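Local coordinates for Fe-regulated protein B (Neisseria meningitidis, PDB 4AIP) that probably takes up iron, as a TonB-dependent transporter, across the outer membrane of the meningococcus, at residues Asp173-Leu178 against Phe206-Asn211; Glu283-Gly288 against Thr724-Gly729; Glu532-Thr537 against Phe555-Lys560. All coordinates share one frame; numbering follows the deposited sequence.

Contact 1 of 3, residues Asp173-Leu178 against Phe206-Asn211. With N8E (3,6,9,12,15-pentaoxatricosan-1-ol), chain F.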
loop_
_atom_site.group_PDB
_atom_site.type_symbol
_atom_site.label_atom_id
_atom_site.label_comp_id
_atom_site.label_asym_id
_atom_site.label_seq_id
_atom_site.Cartn_x
_atom_site.Cartn_y
_atom_site.Cartn_z
ATOM N N ASP B 173 -1.961 -14.480 21.238
ATOM C CA ASP B 173 -1.235 -13.758 22.219
ATOM C C ASP B 173 0.258 -14.050 22.168
ATOM O O ASP B 173 0.719 -15.094 21.667
ATOM C CB ASP B 173 -1.755 -14.171 23.594
ATOM C CG ASP B 173 -2.376 -13.055 24.332
ATOM O OD1 ASP B 173 -1.705 -11.988 24.502
ATOM O OD2 ASP B 173 -3.548 -13.275 24.751
ATOM N N ALA B 174 1.001 -13.145 22.773
ATOM C CA ALA B 174 2.407 -13.314 23.024
ATOM C C ALA B 174 2.807 -14.692 23.571
ATOM O O ALA B 174 3.684 -15.347 22.969
ATOM C CB ALA B 174 2.892 -12.168 23.958
ATOM N N GLN B 175 2.177 -15.147 24.663
ATOM C CA GLN B 175 2.550 -16.446 25.243
ATOM C C GLN B 175 2.306 -17.655 24.326
ATOM O O GLN B 175 3.092 -18.634 24.347
ATOM C CB GLN B 175 1.941 -16.673 26.619
ATOM C CG GLN B 175 2.532 -15.762 27.702
ATOM C CD GLN B 175 3.836 -16.270 28.350
ATOM O OE1 GLN B 175 4.855 -16.489 27.680
ATOM N NE2 GLN B 175 3.807 -16.418 29.679
ATOM N N ASP B 176 1.252 -17.585 23.515
ATOM C CA ASP B 176 1.073 -18.586 22.472
ATOM C C ASP B 176 2.219 -18.618 21.464
ATOM O O ASP B 176 2.620 -19.671 21.033
ATOM C CB ASP B 176 -0.261 -18.397 21.760
ATOM C CG ASP B 176 -1.364 -17.987 22.718
ATOM O OD1 ASP B 176 -1.389 -18.552 23.849
ATOM O OD2 ASP B 176 -2.182 -17.059 22.342
ATOM N N LEU B 177 2.741 -17.459 21.084
ATOM C CA LEU B 177 3.757 -17.438 20.031
ATOM C C LEU B 177 5.107 -17.793 20.590
ATOM O O LEU B 177 5.929 -18.350 19.900
ATOM C CB LEU B 177 3.825 -16.117 19.311
ATOM C CG LEU B 177 2.559 -15.842 18.547
ATOM C CD1 LEU B 177 2.546 -14.362 18.155
ATOM C CD2 LEU B 177 2.572 -16.729 17.343
ATOM N N LEU B 178 5.326 -17.494 21.848
ATOM C CA LEU B 178 6.589 -17.865 22.488
ATOM C C LEU B 178 6.709 -19.349 22.790
ATOM O O LEU B 178 7.817 -19.808 23.155
ATOM C CB LEU B 178 6.779 -17.082 23.800
ATOM C CG LEU B 178 6.962 -15.577 23.585
ATOM C CD1 LEU B 178 6.624 -14.851 24.861
ATOM C CD2 LEU B 178 8.427 -15.230 23.086
ATOM N N PHE B 206 7.031 -10.610 18.548
ATOM C CA PHE B 206 6.372 -10.692 19.840
ATOM C C PHE B 206 7.379 -10.789 20.969
ATOM O O PHE B 206 8.501 -11.246 20.788
ATOM C CB PHE B 206 5.436 -11.912 19.851
ATOM C CG PHE B 206 6.031 -13.133 19.228
ATOM C CD1 PHE B 206 5.928 -13.354 17.855
ATOM C CD2 PHE B 206 6.730 -14.063 20.005
ATOM C CE1 PHE B 206 6.505 -14.475 17.275
ATOM C CE2 PHE B 206 7.278 -15.204 19.429
ATOM C CZ PHE B 206 7.183 -15.393 18.071
ATOM N N GLY B 207 6.991 -10.377 22.155
ATOM C CA GLY B 207 7.905 -10.517 23.271
ATOM C C GLY B 207 7.370 -10.122 24.620
ATOM O O GLY B 207 6.200 -9.846 24.776
ATOM N N LYS B 208 8.274 -10.089 25.582
ATOM C CA LYS B 208 7.975 -9.922 26.997
ATOM C C LYS B 208 9.196 -9.240 27.756
ATOM O O LYS B 208 10.363 -9.627 27.614
ATOM C CB LYS B 208 7.470 -11.276 27.536
ATOM C CG LYS B 208 7.995 -11.822 28.816
ATOM C CD LYS B 208 7.342 -13.227 29.177
ATOM C CE LYS B 208 8.121 -14.372 28.469
ATOM N NZ LYS B 208 7.836 -15.811 28.984
ATOM N N GLU B 209 8.930 -8.171 28.494
ATOM C CA GLU B 209 9.937 -7.572 29.356
ATOM C C GLU B 209 9.348 -7.103 30.687
ATOM O O GLU B 209 8.405 -6.295 30.716
ATOM C CB GLU B 209 10.645 -6.391 28.672
ATOM C CG GLU B 209 11.907 -5.914 29.479
ATOM C CD GLU B 209 12.751 -4.744 28.858
ATOM O OE1 GLU B 209 12.350 -4.075 27.873
ATOM O OE2 GLU B 209 13.848 -4.474 29.382
ATOM N N GLY B 210 9.913 -7.583 31.793
ATOM C CA GLY B 210 9.315 -7.316 33.108
ATOM C C GLY B 210 7.914 -7.895 33.124
ATOM O O GLY B 210 7.715 -9.091 32.829
ATOM N N ASN B 211 6.952 -7.038 33.402
ATOM C CA ASN B 211 5.547 -7.424 33.483
ATOM C C ASN B 211 4.733 -7.146 32.256
ATOM O O ASN B 211 3.539 -7.217 32.289
ATOM C CB ASN B 211 4.923 -6.764 34.686
ATOM C CG ASN B 211 5.623 -7.163 35.940
ATOM O OD1 ASN B 211 5.971 -8.312 36.086
ATOM N ND2 ASN B 211 5.888 -6.235 36.809
HETATM C C01 N8E F . -4.089 0.122 10.810
HETATM C C02 N8E F . -4.690 -0.784 11.868
HETATM C C03 N8E F . -3.863 -2.050 12.035
HETATM C C04 N8E F . -2.671 -1.890 12.973
HETATM C C05 N8E F . -2.976 -2.272 14.406
HETATM C C06 N8E F . -2.158 -1.436 15.390
HETATM C C07 N8E F . -2.810 -0.146 15.750
HETATM C C08 N8E F . -2.430 0.390 17.132
HETATM O O09 N8E F . -2.978 -0.419 18.162
HETATM C C10 N8E F . -2.667 -0.071 19.488
HETATM C C11 N8E F . -2.813 -1.273 20.418
HETATM O O12 N8E F . -1.596 -1.462 21.109
HETATM C C13 N8E F . -0.663 -2.448 20.685
HETATM C C14 N8E F . 0.600 -2.154 21.484
HETATM O O15 N8E F . 1.763 -2.296 20.660
HETATM C C16 N8E F . 2.737 -1.265 20.827
HETATM C C17 N8E F . 3.658 -1.616 21.977
HETATM O O18 N8E F . 4.697 -2.448 21.453
HETATM C C19 N8E F . 5.033 -3.565 22.299
HETATM C C20 N8E F . 5.953 -3.272 23.496
HETATM O O21 N8E F . 5.529 -4.016 24.651
HETATM C C22 N8E F . 6.324 -5.171 24.890
HETATM C C23 N8E F . 6.741 -5.061 26.340
HETATM O O24 N8E F . 7.730 -6.062 26.648
#
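Leu177 sits squarely on the ring of Phe206. Its CB lies 3.4 Å from the ring centroid and only 4° off the normal, a CH-pi contact over the middle of one face. The same residue's CD1 comes 3.5 Å from Phe206 CD1, extending the cover toward one side of the ring. Leu178 approaches differently, its branch CD2 meeting Phe206 CD2 at 3.7 Å near the ring plane, so that consecutive leucines take a face and an edge of one aromatic. The phenylalanine CG stands between the backbone N and the carbonyl carbon (chi1 43°), which turns the ring toward the helix.

Two residues farther along the strand, Lys208 points to the same side. Its CE packs 3.9 Å from Leu178 CD1, and its NZ gives a weak hydrogen bond of 3.3 Å to Gln175 OE1, a polar fringe to a hydrophobic centre. Behind this shell, Leu181 and Leu215 also touch Phe206, while Asp213 meets both Ala174 and Lys208. Glu209 belongs to the outer wall: its carboxylate is salt-bridged to Lys699 of the second subunit, and its backbone N lies 3.0 Å from O24 of the bound detergent.

Helix 174-178 follows the last strand of the plug sheet and precedes the first barrel strand, 185-194. Its axis crosses that of the end of strand 198-209, residues 206-209, at 109°. The arrangement exemplifies the junction of a TonB-dependent transporter, where the connection from plug to barrel lies against the inner wall near the periplasmic rim.

Contact 2 of 3, residues Glu283-Gly288 against Thr724-Gly729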
loop_
_atom_site.group_PDB
_atom_site.type_symbol
_atom_site.label_atom_id
_atom_site.label_comp_id
_atom_site.label_asym_id
_atom_site.label_seq_id
_atom_site.Cartn_x
_atom_site.Cartn_y
_atom_site.Cartn_z
ATOM N N GLU B 283 -22.476 -9.789 -3.736
ATOM C CA GLU B 283 -21.383 -10.757 -3.763
ATOM C C GLU B 283 -21.784 -12.234 -3.746
ATOM O O GLU B 283 -20.927 -13.132 -3.930
ATOM C CB GLU B 283 -20.446 -10.458 -2.626
ATOM C CG GLU B 283 -20.128 -8.987 -2.572
ATOM C CD GLU B 283 -19.036 -8.666 -1.606
ATOM O OE1 GLU B 283 -18.632 -9.547 -0.776
ATOM O OE2 GLU B 283 -18.588 -7.509 -1.670
ATOM N N GLU B 284 -23.073 -12.500 -3.541
ATOM C CA GLU B 284 -23.542 -13.888 -3.492
ATOM C C GLU B 284 -23.664 -14.505 -4.884
ATOM O O GLU B 284 -23.782 -15.698 -5.020
ATOM C CB GLU B 284 -24.831 -14.035 -2.670
ATOM C CG GLU B 284 -26.076 -13.492 -3.365
ATOM C CD GLU B 284 -27.381 -13.729 -2.566
ATOM O OE1 GLU B 284 -27.547 -14.762 -1.852
ATOM O OE2 GLU B 284 -28.263 -12.863 -2.666
ATOM N N PHE B 285 -23.633 -13.670 -5.906
ATOM C CA PHE B 285 -23.665 -14.112 -7.282
ATOM C C PHE B 285 -22.392 -13.668 -8.014
ATOM O O PHE B 285 -21.786 -12.669 -7.621
ATOM C CB PHE B 285 -24.855 -13.463 -7.987
ATOM C CG PHE B 285 -26.211 -13.692 -7.330
ATOM C CD1 PHE B 285 -26.683 -14.981 -7.050
ATOM C CD2 PHE B 285 -27.048 -12.608 -7.073
ATOM C CE1 PHE B 285 -27.927 -15.172 -6.457
ATOM C CE2 PHE B 285 -28.288 -12.791 -6.487
ATOM C CZ PHE B 285 -28.723 -14.075 -6.175
ATOM N N THR B 286 -21.995 -14.379 -9.082
ATOM C CA THR B 286 -21.028 -13.782 -10.045
ATOM C C THR B 286 -21.766 -13.102 -11.159
ATOM O O THR B 286 -22.838 -12.583 -10.955
ATOM C CB THR B 286 -19.926 -14.739 -10.645
ATOM O OG1 THR B 286 -20.490 -15.801 -11.417
ATOM C CG2 THR B 286 -19.273 -15.410 -9.649
ATOM N N VAL B 287 -21.149 -13.081 -12.325
ATOM C CA VAL B 287 -21.727 -12.522 -13.511
ATOM C C VAL B 287 -22.183 -13.698 -14.356
ATOM O O VAL B 287 -21.426 -14.626 -14.601
ATOM C CB VAL B 287 -20.699 -11.672 -14.252
ATOM C CG1 VAL B 287 -21.277 -11.104 -15.543
ATOM C CG2 VAL B 287 -20.262 -10.547 -13.372
ATOM N N GLY B 288 -23.434 -13.663 -14.785
ATOM C CA GLY B 288 -23.960 -14.696 -15.665
ATOM C C GLY B 288 -24.030 -14.212 -17.089
ATOM O O GLY B 288 -23.430 -13.193 -17.440
ATOM N N THR B 724 -30.500 -21.770 -6.376
ATOM C CA THR B 724 -30.383 -21.547 -7.818
ATOM C C THR B 724 -28.874 -21.658 -8.051
ATOM O O THR B 724 -28.154 -21.880 -7.096
ATOM C CB THR B 724 -30.977 -20.181 -8.175
ATOM O OG1 THR B 724 -30.566 -19.217 -7.178
ATOM C CG2 THR B 724 -32.527 -20.274 -8.202
ATOM N N ASN B 725 -28.310 -21.615 -9.239
ATOM C CA ASN B 725 -26.899 -22.098 -9.171
ATOM C C ASN B 725 -25.815 -21.028 -8.961
ATOM O O ASN B 725 -25.120 -20.655 -9.888
ATOM C CB ASN B 725 -26.547 -23.124 -10.250
ATOM C CG ASN B 725 -27.144 -24.527 -9.969
ATOM O OD1 ASN B 725 -27.737 -25.122 -10.854
ATOM N ND2 ASN B 725 -26.969 -25.048 -8.745
ATOM N N THR B 726 -25.670 -20.586 -7.706
ATOM C CA THR B 726 -24.976 -19.354 -7.391
ATOM C C THR B 726 -23.448 -19.412 -7.444
ATOM O O THR B 726 -22.870 -18.849 -8.347
ATOM C CB THR B 726 -25.377 -18.792 -6.032
ATOM O OG1 THR B 726 -24.811 -19.603 -4.991
ATOM C CG2 THR B 726 -26.847 -18.709 -5.929
ATOM N N LEU B 727 -22.804 -20.023 -6.446
ATOM C CA LEU B 727 -21.349 -20.043 -6.407
ATOM C C LEU B 727 -20.820 -21.400 -6.000
ATOM O O LEU B 727 -21.034 -21.838 -4.883
ATOM C CB LEU B 727 -20.778 -18.946 -5.471
ATOM C CG LEU B 727 -20.988 -17.482 -5.833
ATOM C CD1 LEU B 727 -20.501 -16.620 -4.711
ATOM C CD2 LEU B 727 -20.262 -17.145 -7.076
ATOM N N PRO B 728 -20.089 -22.056 -6.902
ATOM C CA PRO B 728 -19.697 -23.438 -6.627
ATOM C C PRO B 728 -18.573 -23.526 -5.620
ATOM O O PRO B 728 -17.920 -22.540 -5.321
ATOM C CB PRO B 728 -19.240 -23.970 -8.007
ATOM C CG PRO B 728 -18.895 -22.785 -8.803
ATOM C CD PRO B 728 -19.588 -21.564 -8.200
ATOM N N GLY B 729 -18.357 -24.727 -5.090
ATOM C CA GLY B 729 -17.170 -25.016 -4.254
ATOM C C GLY B 729 -15.876 -24.878 -5.048
ATOM O O GLY B 729 -15.871 -24.900 -6.302
HETATM O O HOH W 1 -24.326 -17.574 -2.993
HETATM O O HOH W 2 -23.668 -16.767 -9.243
#
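Leu727, Thr726 and Phe285 carry this meeting of two irregular loops, and Leu727 is the most deeply engaged. Its isobutyl group reaches over the backbone of 283-286: CG lies 3.4 Å from Glu284 O, and CD2 presses to 3.3 Å from Thr286 CG2, a tight methyl-to-methyl approach. With CG anti to the carbonyl carbon (chi1 -65°), the fork sits against the Glu284 carbonyl, CD1 toward Glu283 O and CD2 toward the Thr286 methyl.

Thr726 works with both of its branches. The methyl CG2 meets the edge of the Phe285 ring, 3.7 Å from CE1 and near the ring plane, while one face of that ring is covered by Glu284 CG from its own loop, 3.7 Å above the centre. The hydroxyl turns to water: one molecule donates to Glu284 O at 2.8 Å and lies 2.9 Å from Thr726 OG1. No direct hydrogen bond joins the two segments, so their polar link is relayed by solvent. A second water accepts from Thr286 N, but its approach to Thr726 O is too short to be trusted.

Around this core, the Glu284 carboxylate holds His133 and forms a salt bridge with Arg722, and Glu283 reaches Thr103 and Arg279; His133 and Thr103 belong to the plug. The two loops are extracellular barrel loops closing over the plug. Segment 283-288 runs between strand 278-279 and helix 296-299, whose Gln299 touches Phe285, and 724-729 leads into the final barrel strand, 733-741.

Contact 3 of 3, residues Glu532-Thr537 against Phe555-Lys560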
loop_
_atom_site.group_PDB
_atom_site.type_symbol
_atom_site.label_atom_id
_atom_site.label_comp_id
_atom_site.label_asym_id
_atom_site.label_seq_id
_atom_site.Cartn_x
_atom_site.Cartn_y
_atom_site.Cartn_z
ATOM N N GLU B 532 -37.273 -11.633 19.489
ATOM C CA GLU B 532 -37.439 -13.047 19.246
ATOM C C GLU B 532 -37.079 -13.777 20.516
ATOM O O GLU B 532 -36.192 -13.331 21.262
ATOM C CB GLU B 532 -36.461 -13.498 18.157
ATOM C CG GLU B 532 -36.816 -12.919 16.817
ATOM C CD GLU B 532 -35.800 -13.215 15.723
ATOM O OE1 GLU B 532 -34.621 -13.523 16.081
ATOM O OE2 GLU B 532 -36.177 -13.108 14.530
ATOM N N ARG B 533 -37.719 -14.912 20.762
ATOM C CA ARG B 533 -37.470 -15.585 21.982
ATOM C C ARG B 533 -37.456 -17.074 21.799
ATOM O O ARG B 533 -38.436 -17.664 21.377
ATOM C CB ARG B 533 -38.502 -15.210 23.020
ATOM C CG ARG B 533 -38.124 -15.762 24.352
ATOM C CD ARG B 533 -39.027 -15.158 25.378
ATOM N NE ARG B 533 -38.508 -15.387 26.738
ATOM C CZ ARG B 533 -39.152 -16.033 27.695
ATOM N NH1 ARG B 533 -40.384 -16.490 27.521
ATOM N NH2 ARG B 533 -38.555 -16.216 28.844
ATOM N N ALA B 534 -36.339 -17.668 22.205
ATOM C CA ALA B 534 -36.029 -19.043 21.904
ATOM C C ALA B 534 -36.259 -19.884 23.115
ATOM O O ALA B 534 -35.915 -19.469 24.234
ATOM C CB ALA B 534 -34.522 -19.188 21.489
ATOM N N ARG B 535 -36.760 -21.101 22.884
ATOM C CA ARG B 535 -36.902 -22.082 23.919
ATOM C C ARG B 535 -36.207 -23.286 23.335
ATOM O O ARG B 535 -36.688 -23.914 22.356
ATOM C CB ARG B 535 -38.398 -22.351 24.195
ATOM C CG ARG B 535 -38.681 -23.129 25.527
ATOM C CD ARG B 535 -39.750 -24.214 25.429
ATOM N NE ARG B 535 -40.860 -23.742 24.613
ATOM C CZ ARG B 535 -41.615 -24.509 23.814
ATOM N NH1 ARG B 535 -41.386 -25.789 23.719
ATOM N NH2 ARG B 535 -42.598 -23.974 23.095
ATOM N N ASN B 536 -35.057 -23.594 23.899
ATOM C CA ASN B 536 -34.227 -24.604 23.361
ATOM C C ASN B 536 -34.062 -25.715 24.401
ATOM O O ASN B 536 -33.585 -25.498 25.521
ATOM C CB ASN B 536 -32.885 -24.016 22.909
ATOM C CG ASN B 536 -31.865 -25.088 22.578
ATOM O OD1 ASN B 536 -31.922 -25.733 21.496
ATOM N ND2 ASN B 536 -30.936 -25.321 23.526
ATOM N N THR B 537 -34.481 -26.918 24.027
ATOM C CA THR B 537 -34.373 -28.056 24.918
ATOM C C THR B 537 -33.481 -29.028 24.253
ATOM O O THR B 537 -33.636 -29.259 23.041
ATOM C CB THR B 537 -35.725 -28.783 25.027
ATOM O OG1 THR B 537 -36.752 -27.821 25.352
ATOM C CG2 THR B 537 -35.654 -29.880 26.094
ATOM N N PHE B 555 -31.688 -31.986 19.929
ATOM C CA PHE B 555 -32.138 -30.642 20.331
ATOM C C PHE B 555 -33.455 -30.372 19.719
ATOM O O PHE B 555 -33.762 -30.889 18.626
ATOM C CB PHE B 555 -31.127 -29.512 19.902
ATOM C CG PHE B 555 -30.991 -29.341 18.374
ATOM C CD1 PHE B 555 -31.866 -28.523 17.689
ATOM C CD2 PHE B 555 -30.028 -30.017 17.654
ATOM C CE1 PHE B 555 -31.785 -28.370 16.331
ATOM C CE2 PHE B 555 -29.957 -29.875 16.283
ATOM C CZ PHE B 555 -30.834 -29.041 15.631
ATOM N N TRP B 556 -34.239 -29.560 20.448
ATOM C CA TRP B 556 -35.502 -28.965 19.988
ATOM C C TRP B 556 -35.492 -27.476 20.243
ATOM O O TRP B 556 -35.153 -27.041 21.372
ATOM C CB TRP B 556 -36.700 -29.568 20.736
ATOM C CG TRP B 556 -36.832 -31.084 20.638
ATOM C CD1 TRP B 556 -37.665 -31.785 19.793
ATOM C CD2 TRP B 556 -36.110 -32.070 21.427
ATOM N NE1 TRP B 556 -37.475 -33.149 20.001
ATOM C CE2 TRP B 556 -36.560 -33.352 21.006
ATOM C CE3 TRP B 556 -35.163 -31.984 22.486
ATOM C CZ2 TRP B 556 -36.098 -34.555 21.580
ATOM C CZ3 TRP B 556 -34.676 -33.186 23.069
ATOM C CH2 TRP B 556 -35.160 -34.474 22.590
ATOM N N GLN B 557 -35.850 -26.709 19.208
ATOM C CA GLN B 557 -35.860 -25.250 19.289
ATOM C C GLN B 557 -37.225 -24.683 18.846
ATOM O O GLN B 557 -37.745 -25.045 17.769
ATOM C CB GLN B 557 -34.747 -24.675 18.408
ATOM C CG GLN B 557 -34.717 -23.130 18.327
ATOM C CD GLN B 557 -33.853 -22.484 19.435
ATOM O OE1 GLN B 557 -34.113 -22.643 20.643
ATOM N NE2 GLN B 557 -32.795 -21.805 19.032
ATOM N N THR B 558 -37.789 -23.786 19.652
ATOM C CA THR B 558 -38.897 -22.949 19.183
ATOM C C THR B 558 -38.501 -21.510 19.387
ATOM O O THR B 558 -37.967 -21.161 20.438
ATOM C CB THR B 558 -40.251 -23.250 19.977
ATOM O OG1 THR B 558 -40.644 -24.602 19.747
ATOM C CG2 THR B 558 -41.421 -22.359 19.534
ATOM N N ILE B 559 -38.785 -20.652 18.406
ATOM C CA ILE B 559 -38.491 -19.244 18.554
ATOM C C ILE B 559 -39.693 -18.451 18.129
ATOM O O ILE B 559 -40.126 -18.543 16.965
ATOM C CB ILE B 559 -37.298 -18.782 17.716
ATOM C CG1 ILE B 559 -36.076 -19.680 17.924
ATOM C CG2 ILE B 559 -36.926 -17.300 18.067
ATOM C CD1 ILE B 559 -34.844 -19.157 17.202
ATOM N N LYS B 560 -40.205 -17.640 19.058
ATOM C CA LYS B 560 -41.425 -16.875 18.850
ATOM C C LYS B 560 -41.066 -15.494 18.395
ATOM O O LYS B 560 -39.957 -15.010 18.710
ATOM C CB LYS B 560 -42.198 -16.790 20.174
ATOM C CG LYS B 560 -42.630 -18.195 20.716
ATOM C CD LYS B 560 -43.864 -18.175 21.686
ATOM C CE LYS B 560 -44.431 -19.562 21.785
ATOM N NZ LYS B 560 -45.753 -19.556 22.431
#
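Arg533 with Lys560, Arg535 with Thr558 and Thr537 with Trp556 are the hydrogen-bonded pairs of an antiparallel hairpin, strands 532-544 and 548-563, in the wall of the transmembrane beta-barrel. Each pair has two backbone bonds. The bonds from Arg535 N to Thr558 O and from Thr537 N to Trp556 O are both 2.7 Å. Between them lie the non-hydrogen-bonded pairs Ala534 with Ile559 and Asn536 with Gln557, where CA-H...O contacts such as Ala534 CA to Thr558 O at 3.2 Å add to the ladder.

The two faces differ in chemistry. Ala534, Asn536, Gln557 and Ile559 look into the barrel. Here Ala534 CB packs 3.9 Å from Ile559 CG1, and Gln557, bent at chi2 (89°), folds back over the neighbouring strand. Its NE2 is hydrogen-bonded to Thr163 O of the plug, tying the barrel wall to the plug, and Ile559 touches Asn164 beside it. The Gln557 and Asn536 side chains cross at about a right angle.

On the outward face, the side chains of Arg535 and Thr558 run alongside one another in the same direction, with Thr558 CB 4.0 Å above the guanidinium plane of Arg535 and away from its middle. Thr558 OG1 has a weak hydrogen bond to Lys585. Lys560 NZ is 5.5 Å from Arg535 NH2, a proximity of like charges. Thr537 OG1 is bonded to His501 on the adjoining strand, while Trp556 presents its indole edge across the pair, with CE3 3.2 Å from Thr537 O.

In the fold
The three contacts sample different levels of the same plug-and-barrel architecture. Contact 3 is the wall itself, two adjacent strands held by backbone hydrogen bonds, with one face toward the plug. Contact 1 also uses a barrel strand but sets a helix across it, and apolar packing on an aromatic ring replaces the ladder. Contact 2 involves no regular structure; water and close van der Waals contact do the joining. All three are only partly buried; contacts 1 and 3 include exposed residues, whereas those touching in contact 2 are buried or partly exposed. Contacts 1 and 2 lie on opposite sides of the chain's centre, their centres about 44 Å apart, while contact 3 is nested within the long loop closed by contact 2.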